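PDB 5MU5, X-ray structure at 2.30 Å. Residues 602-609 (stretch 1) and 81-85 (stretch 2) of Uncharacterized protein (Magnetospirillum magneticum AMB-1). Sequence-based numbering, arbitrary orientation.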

# COMPACT_ATOMS: atom_id res chain seq x y z
N ALA A 602 -9.19 -5.65 -14.66
CA ALA A 602 -9.99 -4.46 -14.98
C ALA A 602 -9.14 -3.32 -15.47
O ALA A 602 -9.54 -2.60 -16.37
CB ALA A 602 -10.81 -4.00 -13.80
N MET A 603 -7.97 -3.17 -14.88
CA MET A 603 -7.05 -2.14 -15.29
C MET A 603 -6.61 -2.36 -16.73
O MET A 603 -6.52 -1.38 -17.51
CB MET A 603 -5.82 -2.17 -14.41
CG MET A 603 -4.91 -1.00 -14.66
SD MET A 603 -3.25 -1.42 -14.17
CE MET A 603 -2.83 -2.39 -15.62
N CYS A 604 -6.31 -3.62 -17.06
CA CYS A 604 -5.90 -4.03 -18.41
C CYS A 604 -6.99 -3.77 -19.44
O CYS A 604 -6.75 -3.07 -20.41
CB CYS A 604 -5.50 -5.52 -18.44
SG CYS A 604 -3.97 -5.84 -17.51
N TYR A 605 -8.19 -4.28 -19.23
CA TYR A 605 -9.21 -4.03 -20.23
C TYR A 605 -9.60 -2.54 -20.31
O TYR A 605 -9.88 -2.05 -21.39
CB TYR A 605 -10.41 -4.96 -20.09
CG TYR A 605 -11.32 -4.80 -18.90
CD1 TYR A 605 -12.18 -3.70 -18.77
CD2 TYR A 605 -11.39 -5.81 -17.95
CE1 TYR A 605 -13.03 -3.60 -17.68
CE2 TYR A 605 -12.25 -5.72 -16.87
CZ TYR A 605 -13.07 -4.61 -16.75
OH TYR A 605 -13.93 -4.49 -15.68
N ASP A 606 -9.56 -1.83 -19.20
CA ASP A 606 -9.95 -0.43 -19.19
C ASP A 606 -9.00 0.39 -20.06
O ASP A 606 -9.42 1.31 -20.77
CB ASP A 606 -9.98 0.11 -17.77
CG ASP A 606 -10.19 1.61 -17.73
OD1 ASP A 606 -11.34 2.08 -17.96
OD2 ASP A 606 -9.18 2.33 -17.50
N TYR A 607 -7.72 0.06 -19.98
CA TYR A 607 -6.72 0.73 -20.76
C TYR A 607 -7.00 0.52 -22.25
O TYR A 607 -7.02 1.48 -23.04
CB TYR A 607 -5.31 0.23 -20.40
CG TYR A 607 -4.23 0.91 -21.20
CD1 TYR A 607 -3.65 2.09 -20.76
CD2 TYR A 607 -3.81 0.39 -22.41
CE1 TYR A 607 -2.67 2.72 -21.51
CE2 TYR A 607 -2.84 1.00 -23.17
CZ TYR A 607 -2.26 2.17 -22.71
OH TYR A 607 -1.29 2.79 -23.48
N TYR A 608 -7.23 -0.72 -22.65
CA TYR A 608 -7.37 -1.02 -24.08
C TYR A 608 -8.71 -0.64 -24.71
O TYR A 608 -8.74 -0.24 -25.88
CB TYR A 608 -6.95 -2.46 -24.38
CG TYR A 608 -5.45 -2.66 -24.21
CD1 TYR A 608 -4.56 -2.14 -25.13
CD2 TYR A 608 -4.93 -3.37 -23.12
CE1 TYR A 608 -3.19 -2.32 -25.00
CE2 TYR A 608 -3.57 -3.54 -22.97
CZ TYR A 608 -2.70 -3.02 -23.91
OH TYR A 608 -1.35 -3.17 -23.80
N VAL A 609 -9.82 -0.73 -23.96
CA VAL A 609 -11.12 -0.35 -24.56
C VAL A 609 -11.21 1.12 -24.99
O VAL A 609 -11.91 1.44 -25.95
CB VAL A 609 -12.35 -0.62 -23.67
CG1 VAL A 609 -12.58 -2.09 -23.53
CG2 VAL A 609 -12.24 0.05 -22.32
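Stretch 2 81-85: SAAPL

Stretch 2, S81 to L85, is an irregular segment that lies against one side of a helix formed by residues 602–609, which begins earlier in the chain. The two pieces are more than five hundred residues apart in sequence, so their contact belongs purely to the tertiary fold. The helix is regular, with backbone bonds such as D606 N to A602 O at 2.9 Å and Y607 N to M603 O at 3.1 Å. Stretch 2 is mostly extended: A82 and A83 have phi/psi of -97/103° and -65/155°, whereas P84 turns to -81/-4°. Its backbone comes nearest the helix at P84, whose CA lies 5.8 Å from the CA of C604. The segment runs obliquely, broadly against the helix direction.

P84 is the centre of the contact and covers more surface than any other residue. Its CA-to-CB bond points toward the helix, and its compact ring meets four helix residues, M603, C604, Y607 and Y608, whose i, i+1, i+4, i+5 spacing brings them together on one side of the helix. P84 is poorly ordered, so its finer geometry deserves some caution.

Y607 is the principal partner on the helix. With chi1 at 180° (t), its side chain reaches out to place one ring face against the proline. P84 CD stands 4.1 Å from the centroid of the Y607 ring and only 11° off the ring normal, a CH-pi contact; P84 CG is 3.8 Å from Y607 CD2. Proline suits this place because its ring offers slightly polarised C–H groups to the electron-rich aromatic face. The tyrosine also follows the chain back beyond the proline: Y607 CD1 lies 3.2 Å from A82 O, and Y607 CE1 lies 3.7 Å from A83 CA. The A83 CA-to-CB bond points away from the helix, and it is the backbone CA that comes closest to the tyrosine.

M603, one turn before Y607, meets the same proline, at its CB and carbonyl oxygen. Its flexible, unbranched side chain brings M603 CE to 3.7 Å from P84 CB and 3.5 Å from P84 O. C604 and Y608 complete the surroundings of the proline. C604 SG is 4.3 Å from P84 CB, a looser apolar contact, while the long side chain of Y608, although its CA-to-CB bond points sideways, brings Y608 CE2 to 3.5 Å from P84 CG.

No hydrogen bond joins the stretches. The contact buries 295 Å² in all and rests on packing, with proline against aromatic rings and sulfur-bearing side chains.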

# COMPACT_ATOMS: atom_id res chain seq x y z
N SER A 81 -1.41 8.88 -18.48
CA SER A 81 -1.27 7.82 -19.50
C SER A 81 -0.45 6.67 -18.92
O SER A 81 0.77 6.58 -19.15
CB SER A 81 -0.57 8.33 -20.75
OG SER A 81 -1.28 9.42 -21.29
N ALA A 82 -1.13 5.78 -18.18
CA ALA A 82 -0.48 4.61 -17.55
C ALA A 82 -0.62 3.32 -18.37
O ALA A 82 -1.68 2.70 -18.35
CB ALA A 82 -1.05 4.40 -16.15
N ALA A 83 0.45 2.91 -19.07
CA ALA A 83 0.45 1.63 -19.81
C ALA A 83 0.32 0.47 -18.81
O ALA A 83 0.71 0.61 -17.65
CB ALA A 83 1.70 1.49 -20.67
N PRO A 84 -0.21 -0.70 -19.25
CA PRO A 84 -0.57 -1.77 -18.30
C PRO A 84 0.52 -2.73 -17.74
O PRO A 84 0.17 -3.56 -16.90
CB PRO A 84 -1.63 -2.58 -19.07
CG PRO A 84 -1.62 -2.06 -20.48
CD PRO A 84 -0.46 -1.13 -20.64
N LEU A 85 1.78 -2.64 -18.18
CA LEU A 85 2.84 -3.52 -17.65
C LEU A 85 4.14 -2.76 -17.37
O LEU A 85 4.19 -1.95 -16.44
CB LEU A 85 3.11 -4.71 -18.59
CG LEU A 85 2.21 -5.97 -18.52
CD1 LEU A 85 0.76 -5.70 -18.91
CD2 LEU A 85 2.77 -7.10 -19.39